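Local coordinates for protein AimR transcriptional regulator (Bacillus phage phi3T, PDB 5ZVV) that activates transcription of the aimX locus as a dimer and so takes part in the lysis-lysogeny decision, being switched to an inactive monomer by the viral arbitrium peptide, at residues 86-91 against 223-228; 147-152 against 187-192; 296-301 against 311-316. All blocks are in the same frame, centred on the assembly; numbering follows the deposited sequence.

How the contacts relate
All three contacts join helices of one all-helical chain with a TPR-like fold. Contact 2 (147-152 with 187-192) falls between the two segments of contact 1 (86-91 with 223-228) in sequence; contact 3 (296-301 with 311-316) follows both. The centres of contacts 1 and 2 are about 14 Å apart, and the two touch: D87 forms a salt bridge with R192, and I88 packs on S188. Helix 184-203, through R192, thus ties the end of helix 77-88 to helix 145-161. Contact 3 is a separate, local hairpin of helices 291-304 and 307-318. Its centre is about 32 Å from contact 1's and 41 Å from contact 2's. Contacts 2 and 3 lie on opposite sides of the chain's centre.

Contact 1. Residues 86-91 against 223-228; sequences SDINQW and VNRICF
Direct hydrogen bonding across this contact comes from R225. Its chain leaves with CG anti to the backbone N and then bends twice, which turns the guanidinium back onto the end of helix 77-88. R225 NE donates to I88 O at 2.9 Å. The bond lies in the carbonyl plane but is bent at the hydrogen (132°). R225 NH1 adds a weak bond to the same oxygen. Q90 lies across one face of the guanidinium. Q90 NE2 is 3.0 Å from R225 NH2, but both are donors and do not bond.

Waters make the other polar links. N89 OD1 accepts from two waters, which in turn accept from N224 N and R225 N at the start of helix 224-237. Beside these bridges, V223 CG1 makes a van der Waals contact with N89 OD1 at 3.4 Å. N89 ND2 bonds to Y85 O. A further water joins D87 OD2, the salt-bridge partner of R192, to R225 NH1.

The apolar part centres on I88. I88 CG2 meets V223 CG2 at 4.0 Å, and I88 CD1 reaches I226 CG1 at 3.9 Å.

Two helix ends meet here. Helix 77-88 finishes in a Schellman motif, with Q90 at positive phi (63°) and W91 N bonded to S86 O at 3.0 Å. V223 holds the N-cap position of helix 224-237. The contact thus joins a C-terminal Schellman turn to a helix N-terminus within a TPR-clan fold.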
loop_
_atom_site.group_PDB
_atom_site.type_symbol
_atom_site.label_atom_id
_atom_site.label_comp_id
_atom_site.label_asym_id
_atom_site.label_seq_id
_atom_site.Cartn_x
_atom_site.Cartn_y
_atom_site.Cartn_z
ATOM N N SER A 86 -14.406 -0.628 -26.239
ATOM C CA SER A 86 -15.589 -0.160 -25.525
ATOM C C SER A 86 -15.239 0.264 -24.107
ATOM O O SER A 86 -15.685 1.316 -23.638
ATOM C CB SER A 86 -16.660 -1.251 -25.514
ATOM O OG SER A 86 -17.864 -0.779 -24.934
ATOM N N ASP A 87 -14.417 -0.530 -23.413
ATOM C CA ASP A 87 -14.134 -0.220 -22.017
ATOM C C ASP A 87 -13.203 0.981 -21.880
ATOM O O ASP A 87 -13.347 1.771 -20.940
ATOM C CB ASP A 87 -13.538 -1.432 -21.309
ATOM C CG ASP A 87 -13.332 -1.184 -19.832
ATOM O OD1 ASP A 87 -14.332 -1.195 -19.085
ATOM O OD2 ASP A 87 -12.174 -0.954 -19.423
ATOM N N ILE A 88 -12.240 1.136 -22.794
ATOM C CA ILE A 88 -11.338 2.279 -22.676
ATOM C C ILE A 88 -12.084 3.582 -22.949
ATOM O O ILE A 88 -11.715 4.638 -22.421
ATOM C CB ILE A 88 -10.113 2.115 -23.598
ATOM C CG1 ILE A 88 -8.979 3.034 -23.137
ATOM C CG2 ILE A 88 -10.473 2.407 -25.047
ATOM C CD1 ILE A 88 -7.698 2.883 -23.931
ATOM N N ASN A 89 -13.140 3.535 -23.762
ATOM C CA ASN A 89 -13.992 4.696 -23.983
ATOM C C ASN A 89 -15.015 4.900 -22.873
ATOM O O ASN A 89 -15.721 5.914 -22.892
ATOM C CB ASN A 89 -14.727 4.566 -25.321
ATOM C CG ASN A 89 -13.857 4.928 -26.508
ATOM O OD1 ASN A 89 -13.626 6.106 -26.788
ATOM N ND2 ASN A 89 -13.387 3.917 -27.227
ATOM N N GLN A 90 -15.106 3.967 -21.920
ATOM C CA GLN A 90 -16.083 4.011 -20.828
ATOM C C GLN A 90 -17.515 3.942 -21.358
ATOM O O GLN A 90 -18.422 4.595 -20.837
ATOM C CB GLN A 90 -15.881 5.244 -19.941
ATOM C CG GLN A 90 -14.597 5.206 -19.123
ATOM C CD GLN A 90 -14.361 6.484 -18.339
ATOM O OE1 GLN A 90 -15.147 7.429 -18.417
ATOM N NE2 GLN A 90 -13.271 6.520 -17.580
ATOM N N TRP A 91 -17.717 3.138 -22.403
ATOM C CA TRP A 91 -19.057 2.836 -22.903
ATOM C C TRP A 91 -19.598 1.640 -22.116
ATOM O O TRP A 91 -19.700 0.513 -22.607
ATOM C CB TRP A 91 -19.017 2.565 -24.402
ATOM C CG TRP A 91 -18.483 3.704 -25.216
ATOM C CD1 TRP A 91 -18.374 5.009 -24.832
ATOM C CD2 TRP A 91 -17.983 3.639 -26.557
ATOM N NE1 TRP A 91 -17.842 5.762 -25.852
ATOM C CE2 TRP A 91 -17.598 4.945 -26.924
ATOM C CE3 TRP A 91 -17.828 2.604 -27.487
ATOM C CZ2 TRP A 91 -17.060 5.242 -28.176
ATOM C CZ3 TRP A 91 -17.298 2.905 -28.734
ATOM C CH2 TRP A 91 -16.919 4.210 -29.064
ATOM N N VAL A 223 -8.319 7.948 -28.611
ATOM C CA VAL A 223 -9.502 7.770 -27.779
ATOM C C VAL A 223 -9.781 9.069 -27.038
ATOM O O VAL A 223 -8.873 9.672 -26.449
ATOM C CB VAL A 223 -9.305 6.597 -26.808
ATOM C CG1 VAL A 223 -10.447 6.533 -25.796
ATOM C CG2 VAL A 223 -9.205 5.290 -27.576
ATOM N N ASN A 224 -11.044 9.510 -27.071
ATOM C CA ASN A 224 -11.393 10.809 -26.501
ATOM C C ASN A 224 -11.116 10.860 -25.004
ATOM O O ASN A 224 -10.611 11.867 -24.497
ATOM C CB ASN A 224 -12.860 11.138 -26.787
ATOM C CG ASN A 224 -13.103 11.516 -28.238
ATOM O OD1 ASN A 224 -14.051 11.045 -28.865
ATOM N ND2 ASN A 224 -12.241 12.367 -28.777
ATOM N N ARG A 225 -11.435 9.784 -24.280
ATOM C CA ARG A 225 -11.211 9.771 -22.836
ATOM C C ARG A 225 -9.728 9.920 -22.510
ATOM O O ARG A 225 -9.341 10.736 -21.660
ATOM C CB ARG A 225 -11.781 8.482 -22.233
ATOM C CG ARG A 225 -11.672 8.376 -20.711
ATOM C CD ARG A 225 -10.352 7.731 -20.273
ATOM N NE ARG A 225 -10.372 6.283 -20.434
ATOM C CZ ARG A 225 -10.401 5.425 -19.421
ATOM N NH1 ARG A 225 -10.431 4.122 -19.656
ATOM N NH2 ARG A 225 -10.391 5.876 -18.174
ATOM N N ILE A 226 -8.883 9.133 -23.184
ATOM C CA ILE A 226 -7.445 9.170 -22.928
ATOM C C ILE A 226 -6.899 10.573 -23.154
ATOM O O ILE A 226 -6.213 11.136 -22.293
ATOM C CB ILE A 226 -6.718 8.137 -23.807
ATOM C CG1 ILE A 226 -7.104 6.710 -23.400
ATOM C CG2 ILE A 226 -5.200 8.338 -23.739
ATOM C CD1 ILE A 226 -6.671 6.327 -21.997
ATOM N N CYS A 227 -7.201 11.163 -24.311
ATOM C CA CYS A 227 -6.646 12.474 -24.629
ATOM C C CYS A 227 -7.203 13.550 -23.707
ATOM O O CYS A 227 -6.476 14.468 -23.305
ATOM C CB CYS A 227 -6.922 12.819 -26.090
ATOM S SG CYS A 227 -6.092 11.739 -27.270
ATOM N N PHE A 228 -8.489 13.450 -23.359
ATOM C CA PHE A 228 -9.087 14.405 -22.431
ATOM C C PHE A 228 -8.354 14.399 -21.096
ATOM O O PHE A 228 -7.914 15.449 -20.611
ATOM C CB PHE A 228 -10.573 14.098 -22.231
ATOM C CG PHE A 228 -11.199 14.876 -21.108
ATOM C CD1 PHE A 228 -11.561 16.203 -21.285
ATOM C CD2 PHE A 228 -11.410 14.289 -19.872
ATOM C CE1 PHE A 228 -12.122 16.925 -20.250
ATOM C CE2 PHE A 228 -11.974 15.008 -18.834
ATOM C CZ PHE A 228 -12.327 16.327 -19.024
HETATM O O HOH W 1 -11.307 1.472 -17.924
HETATM O O HOH W 2 -12.930 7.659 -28.796
HETATM O O HOH W 3 -13.766 8.357 -25.268
#

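Contact 2. Residues 147-152 against 187-192; sequences MLFFSN and ESFKSR
F189 is the centre of this contact, with F150 and F149 packed along its ring. F189 CG is anti to its carbonyl carbon (chi1 -70°). Its CB points toward helix 145-161, and the ring lies against F149 and F150. F149 and F150 both have CG anti to the backbone N, and they meet different parts of that ring.

F149 takes the CD2 side. F149 CD1 is 3.4 Å from F189 CD2, and F149 CE1 lies 3.7 Å from F189 CB. The two ring planes are almost parallel, only 5° apart, but slid so far that they hardly overlap. The F149 and F189 ring centroids are 5.3 Å apart.

F150 takes the CE1 and CZ side. F150 CD1 is 3.6 Å from F189 CE1, and F150 CB also reaches F189 CZ. These rings too are displaced with little overlap. At the rim of the F189 ring, near its plane, CE of selenomethionine M147 touches F189 CZ at 4.0 Å.

Next to CD1 on the same ring edge, F150 CE1 meets R192. It sits over the centre of the guanidinium face, 3.8 Å from R192 CZ, and the two planes are steeply inclined. The ring thus presents its edge to a flat cation whose nitrogens are bonded by E84, D87 and Y157. That network probably fixes the guanidinium orientation. Y117 stacks on F150 and extends the aromatic packing.

No hydrogen bond crosses between the segments. The two helices run nearly parallel, at 19°, with axes 11.7 Å apart. Large side chains fill that wide spacing, forming an aromatic cluster between neighbouring helices of the TPR-like array.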
loop_
_atom_site.group_PDB
_atom_site.type_symbol
_atom_site.label_atom_id
_atom_site.label_comp_id
_atom_site.label_asym_id
_atom_site.label_seq_id
_atom_site.Cartn_x
_atom_site.Cartn_y
_atom_site.Cartn_z
HETATM N N MSE A 147 -4.562 -10.981 -21.727
HETATM C CA MSE A 147 -5.299 -11.024 -20.475
HETATM C C MSE A 147 -4.355 -11.199 -19.294
HETATM O O MSE A 147 -4.572 -10.591 -18.242
HETATM C CB MSE A 147 -6.361 -12.118 -20.509
HETATM C CG MSE A 147 -7.598 -11.718 -21.319
HETATM SE SE MSE A 147 -8.275 -9.919 -20.893
HETATM C CE MSE A 147 -7.370 -8.868 -22.280
ATOM N N LEU A 148 -3.288 -11.986 -19.480
ATOM C CA LEU A 148 -2.247 -12.044 -18.458
ATOM C C LEU A 148 -1.754 -10.645 -18.126
ATOM O O LEU A 148 -1.489 -10.324 -16.962
ATOM C CB LEU A 148 -1.084 -12.923 -18.922
ATOM C CG LEU A 148 -1.248 -14.441 -18.815
ATOM C CD1 LEU A 148 -0.076 -15.148 -19.486
ATOM C CD2 LEU A 148 -1.379 -14.868 -17.361
ATOM N N PHE A 149 -1.657 -9.787 -19.144
ATOM C CA PHE A 149 -1.339 -8.387 -18.909
ATOM C C PHE A 149 -2.489 -7.685 -18.198
ATOM O O PHE A 149 -2.300 -7.082 -17.132
ATOM C CB PHE A 149 -1.018 -7.708 -20.244
ATOM C CG PHE A 149 -0.526 -6.292 -20.116
ATOM C CD1 PHE A 149 -1.418 -5.238 -20.005
ATOM C CD2 PHE A 149 0.829 -6.014 -20.136
ATOM C CE1 PHE A 149 -0.967 -3.936 -19.897
ATOM C CE2 PHE A 149 1.287 -4.713 -20.032
ATOM C CZ PHE A 149 0.384 -3.673 -19.910
ATOM N N PHE A 150 -3.702 -7.793 -18.751
ATOM C CA PHE A 150 -4.788 -6.931 -18.294
ATOM C C PHE A 150 -5.283 -7.327 -16.912
ATOM O O PHE A 150 -5.690 -6.458 -16.132
ATOM C CB PHE A 150 -5.944 -6.945 -19.297
ATOM C CG PHE A 150 -6.975 -5.882 -19.039
ATOM C CD1 PHE A 150 -6.713 -4.557 -19.350
ATOM C CD2 PHE A 150 -8.200 -6.206 -18.478
ATOM C CE1 PHE A 150 -7.654 -3.575 -19.110
ATOM C CE2 PHE A 150 -9.147 -5.230 -18.238
ATOM C CZ PHE A 150 -8.872 -3.909 -18.553
ATOM N N SER A 151 -5.251 -8.619 -16.583
ATOM C CA SER A 151 -5.618 -9.038 -15.237
ATOM C C SER A 151 -4.709 -8.421 -14.184
ATOM O O SER A 151 -5.068 -8.409 -13.002
ATOM C CB SER A 151 -5.589 -10.563 -15.125
ATOM O OG SER A 151 -4.292 -11.070 -15.373
ATOM N N ASN A 152 -3.544 -7.906 -14.581
ATOM C CA ASN A 152 -2.698 -7.153 -13.667
ATOM C C ASN A 152 -2.872 -5.648 -13.814
ATOM O O ASN A 152 -2.981 -4.940 -12.807
ATOM C CB ASN A 152 -1.230 -7.533 -13.874
ATOM C CG ASN A 152 -0.905 -8.901 -13.308
ATOM O OD1 ASN A 152 -0.786 -9.065 -12.096
ATOM N ND2 ASN A 152 -0.769 -9.891 -14.182
ATOM N N GLU A 187 -1.316 -1.212 -28.198
ATOM C CA GLU A 187 -1.324 0.248 -28.172
ATOM C C GLU A 187 -2.371 0.779 -27.197
ATOM O O GLU A 187 -2.132 1.770 -26.493
ATOM C CB GLU A 187 -1.566 0.797 -29.579
ATOM C CG GLU A 187 -0.483 0.418 -30.575
ATOM C CD GLU A 187 0.890 0.871 -30.129
ATOM O OE1 GLU A 187 1.081 2.090 -29.929
ATOM O OE2 GLU A 187 1.776 0.007 -29.963
ATOM N N SER A 188 -3.540 0.131 -27.144
ATOM C CA SER A 188 -4.565 0.530 -26.182
ATOM C C SER A 188 -4.051 0.400 -24.752
ATOM O O SER A 188 -4.166 1.332 -23.941
ATOM C CB SER A 188 -5.824 -0.317 -26.390
ATOM O OG SER A 188 -6.933 0.218 -25.687
ATOM N N PHE A 189 -3.461 -0.756 -24.430
ATOM C CA PHE A 189 -2.900 -0.959 -23.098
ATOM C C PHE A 189 -1.798 0.051 -22.809
ATOM O O PHE A 189 -1.680 0.548 -21.681
ATOM C CB PHE A 189 -2.372 -2.388 -22.968
ATOM C CG PHE A 189 -3.453 -3.434 -22.925
ATOM C CD1 PHE A 189 -4.791 -3.068 -22.859
ATOM C CD2 PHE A 189 -3.132 -4.782 -22.936
ATOM C CE1 PHE A 189 -5.789 -4.025 -22.814
ATOM C CE2 PHE A 189 -4.129 -5.748 -22.885
ATOM C CZ PHE A 189 -5.457 -5.368 -22.826
ATOM N N LYS A 190 -0.985 0.370 -23.821
ATOM C CA LYS A 190 0.053 1.379 -23.650
ATOM C C LYS A 190 -0.548 2.714 -23.236
ATOM O O LYS A 190 -0.061 3.364 -22.304
ATOM C CB LYS A 190 0.865 1.534 -24.938
ATOM C CG LYS A 190 1.964 0.495 -25.137
ATOM C CD LYS A 190 2.724 0.765 -26.430
ATOM C CE LYS A 190 3.781 -0.293 -26.702
ATOM N NZ LYS A 190 4.403 -0.105 -28.045
ATOM N N SER A 191 -1.612 3.142 -23.915
ATOM C CA SER A 191 -2.248 4.401 -23.541
ATOM C C SER A 191 -2.791 4.345 -22.115
ATOM O O SER A 191 -2.619 5.297 -21.339
ATOM C CB SER A 191 -3.355 4.744 -24.537
ATOM O OG SER A 191 -4.373 3.759 -24.527
ATOM N N ARG A 192 -3.432 3.229 -21.747
ATOM C CA ARG A 192 -3.924 3.063 -20.379
ATOM C C ARG A 192 -2.810 3.268 -19.357
ATOM O O ARG A 192 -2.899 4.137 -18.475
ATOM C CB ARG A 192 -4.542 1.674 -20.204
ATOM C CG ARG A 192 -5.885 1.438 -20.879
ATOM C CD ARG A 192 -6.330 0.010 -20.597
ATOM N NE ARG A 192 -7.610 -0.347 -21.198
ATOM C CZ ARG A 192 -8.785 -0.222 -20.587
ATOM N NH1 ARG A 192 -8.849 0.271 -19.358
ATOM N NH2 ARG A 192 -9.896 -0.586 -21.210
#

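Contact 3. Residues 296-301 against 311-316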
loop_
_atom_site.group_PDB
_atom_site.type_symbol
_atom_site.label_atom_id
_atom_site.label_comp_id
_atom_site.label_asym_id
_atom_site.label_seq_id
_atom_site.Cartn_x
_atom_site.Cartn_y
_atom_site.Cartn_z
ATOM N N LEU A 296 -15.204 24.997 -5.451
ATOM C CA LEU A 296 -14.712 25.967 -6.422
ATOM C C LEU A 296 -15.578 27.219 -6.440
ATOM O O LEU A 296 -15.064 28.338 -6.566
ATOM C CB LEU A 296 -14.655 25.327 -7.807
ATOM C CG LEU A 296 -13.587 24.238 -7.908
ATOM C CD1 LEU A 296 -13.597 23.567 -9.270
ATOM C CD2 LEU A 296 -12.227 24.839 -7.613
ATOM N N ARG A 297 -16.897 27.050 -6.307
ATOM C CA ARG A 297 -17.792 28.202 -6.256
ATOM C C ARG A 297 -17.533 29.045 -5.011
ATOM O O ARG A 297 -17.540 30.281 -5.077
ATOM C CB ARG A 297 -19.245 27.728 -6.302
ATOM C CG ARG A 297 -20.282 28.833 -6.239
ATOM C CD ARG A 297 -21.686 28.256 -6.317
ATOM N NE ARG A 297 -22.705 29.290 -6.190
ATOM C CZ ARG A 297 -24.012 29.053 -6.152
ATOM N NH1 ARG A 297 -24.468 27.808 -6.230
ATOM N NH2 ARG A 297 -24.863 30.062 -6.033
ATOM N N ALA A 298 -17.298 28.395 -3.869
ATOM C CA ALA A 298 -16.959 29.138 -2.659
ATOM C C ALA A 298 -15.620 29.849 -2.812
ATOM O O ALA A 298 -15.446 30.972 -2.329
ATOM C CB ALA A 298 -16.940 28.198 -1.452
ATOM N N PHE A 299 -14.660 29.206 -3.479
ATOM C CA PHE A 299 -13.393 29.854 -3.807
ATOM C C PHE A 299 -13.631 31.139 -4.594
ATOM O O PHE A 299 -13.112 32.208 -4.243
ATOM C CB PHE A 299 -12.527 28.870 -4.599
ATOM C CG PHE A 299 -11.065 29.234 -4.682
ATOM C CD1 PHE A 299 -10.571 30.386 -4.091
ATOM C CD2 PHE A 299 -10.185 28.409 -5.366
ATOM C CE1 PHE A 299 -9.224 30.708 -4.181
ATOM C CE2 PHE A 299 -8.837 28.725 -5.459
ATOM C CZ PHE A 299 -8.358 29.876 -4.866
ATOM N N TYR A 300 -14.431 31.049 -5.662
ATOM C CA TYR A 300 -14.756 32.221 -6.470
ATOM C C TYR A 300 -15.410 33.315 -5.631
ATOM O O TYR A 300 -15.054 34.496 -5.747
ATOM C CB TYR A 300 -15.665 31.799 -7.625
ATOM C CG TYR A 300 -16.243 32.934 -8.435
ATOM C CD1 TYR A 300 -15.467 33.615 -9.365
ATOM C CD2 TYR A 300 -17.575 33.308 -8.290
ATOM C CE1 TYR A 300 -15.995 34.645 -10.117
ATOM C CE2 TYR A 300 -18.111 34.336 -9.036
ATOM C CZ TYR A 300 -17.318 35.001 -9.950
ATOM O OH TYR A 300 -17.848 36.030 -10.698
ATOM N N TYR A 301 -16.363 32.939 -4.773
ATOM C CA TYR A 301 -16.985 33.915 -3.884
ATOM C C TYR A 301 -15.952 34.583 -2.983
ATOM O O TYR A 301 -15.983 35.804 -2.790
ATOM C CB TYR A 301 -18.072 33.243 -3.044
ATOM C CG TYR A 301 -19.362 32.980 -3.785
ATOM C CD1 TYR A 301 -19.680 33.678 -4.943
ATOM C CD2 TYR A 301 -20.268 32.037 -3.318
ATOM C CE1 TYR A 301 -20.865 33.441 -5.618
ATOM C CE2 TYR A 301 -21.452 31.793 -3.984
ATOM C CZ TYR A 301 -21.748 32.497 -5.132
ATOM O OH TYR A 301 -22.933 32.252 -5.795
ATOM N N THR A 311 -19.044 31.214 2.964
ATOM C CA THR A 311 -19.167 30.572 4.268
ATOM C C THR A 311 -20.431 29.730 4.356
ATOM O O THR A 311 -20.449 28.707 5.048
ATOM C CB THR A 311 -19.141 31.630 5.374
ATOM O OG1 THR A 311 -17.904 32.352 5.314
ATOM C CG2 THR A 311 -19.273 30.990 6.749
ATOM N N GLU A 312 -21.493 30.132 3.658
ATOM C CA GLU A 312 -22.689 29.297 3.594
ATOM C C GLU A 312 -22.390 27.976 2.893
ATOM O O GLU A 312 -22.748 26.897 3.387
ATOM C CB GLU A 312 -23.808 30.056 2.880
ATOM C CG GLU A 312 -25.184 29.446 3.037
ATOM C CD GLU A 312 -26.286 30.422 2.675
ATOM O OE1 GLU A 312 -25.994 31.417 1.973
ATOM O OE2 GLU A 312 -27.441 30.202 3.101
ATOM N N ILE A 313 -21.714 28.043 1.743
ATOM C CA ILE A 313 -21.361 26.823 1.019
ATOM C C ILE A 313 -20.463 25.931 1.871
ATOM O O ILE A 313 -20.641 24.707 1.915
ATOM C CB ILE A 313 -20.706 27.174 -0.329
ATOM C CG1 ILE A 313 -21.708 27.890 -1.236
ATOM C CG2 ILE A 313 -20.169 25.922 -1.008
ATOM C CD1 ILE A 313 -21.144 28.273 -2.585
ATOM N N LEU A 314 -19.492 26.525 2.572
ATOM C CA LEU A 314 -18.585 25.727 3.393
ATOM C C LEU A 314 -19.307 25.118 4.591
ATOM O O LEU A 314 -19.007 23.987 4.996
ATOM C CB LEU A 314 -17.401 26.582 3.847
ATOM C CG LEU A 314 -16.495 27.117 2.730
ATOM C CD1 LEU A 314 -15.382 27.985 3.291
ATOM C CD2 LEU A 314 -15.913 25.981 1.901
ATOM N N ASP A 315 -20.263 25.852 5.169
ATOM C CA ASP A 315 -21.088 25.297 6.239
ATOM C C ASP A 315 -21.887 24.101 5.746
ATOM O O ASP A 315 -22.021 23.099 6.457
ATOM C CB ASP A 315 -22.030 26.364 6.798
ATOM C CG ASP A 315 -21.309 27.411 7.622
ATOM O OD1 ASP A 315 -20.096 27.253 7.872
ATOM O OD2 ASP A 315 -21.962 28.401 8.016
ATOM N N GLU A 316 -22.437 24.191 4.530
ATOM C CA GLU A 316 -23.104 23.031 3.947
ATOM C C GLU A 316 -22.123 21.889 3.716
ATOM O O GLU A 316 -22.487 20.717 3.859
ATOM C CB GLU A 316 -23.793 23.421 2.637
ATOM C CG GLU A 316 -24.912 22.477 2.199
ATOM C CD GLU A 316 -24.409 21.220 1.507
ATOM O OE1 GLU A 316 -23.296 21.251 0.941
ATOM O OE2 GLU A 316 -25.130 20.198 1.531
#
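I313 carries most of this contact, and each part of its side chain has a distinct neighbour. I313 CB points toward helix 291-304 and lies 4.1 Å from A298 CB. These are also the two residues whose CA atoms come nearest across the segments. From CB the side chain forks. CG2, anti to the backbone N, stays beside A298: the I313 CG2 methyl is 4.0 Å from A298 CB. CG1 goes the other way, anti to the carbonyl carbon (chi1 -65°), and the chain continues fully extended to CD1.

That terminal methyl rests in the notch formed by two side chains of the opposing helix. I313 CD1 is 3.8 Å from R297 CD and equally close to R297 CG. I313 CD1 is also 3.8 Å from Y301 CE2. The tip therefore fits into the angle between the arginine chain and the tyrosine.

A polar grip closes that angle. R297 runs extended from CG to NE, and R297 NE and NH2 both donate to Y301 OH, at 3.0 Å and 2.9 Å. The hydroxyl oxygen lies in the guanidinium plane. The side-on pair should limit rotation of the guanidinium and links the two residues along one helix face.

The same methyl of A298 also meets L314: A298 CB is 4.1 Å from L314 CD2. L314 also packs on K334 and I337 of helix 324-338. The small A298 side chain suits the close approach, with axes 9.0 Å apart at 154°. Sequential helices 291-304 and 307-318, joined by a short turn, make an antiparallel helical hairpin, the basic element of TPR-like folds.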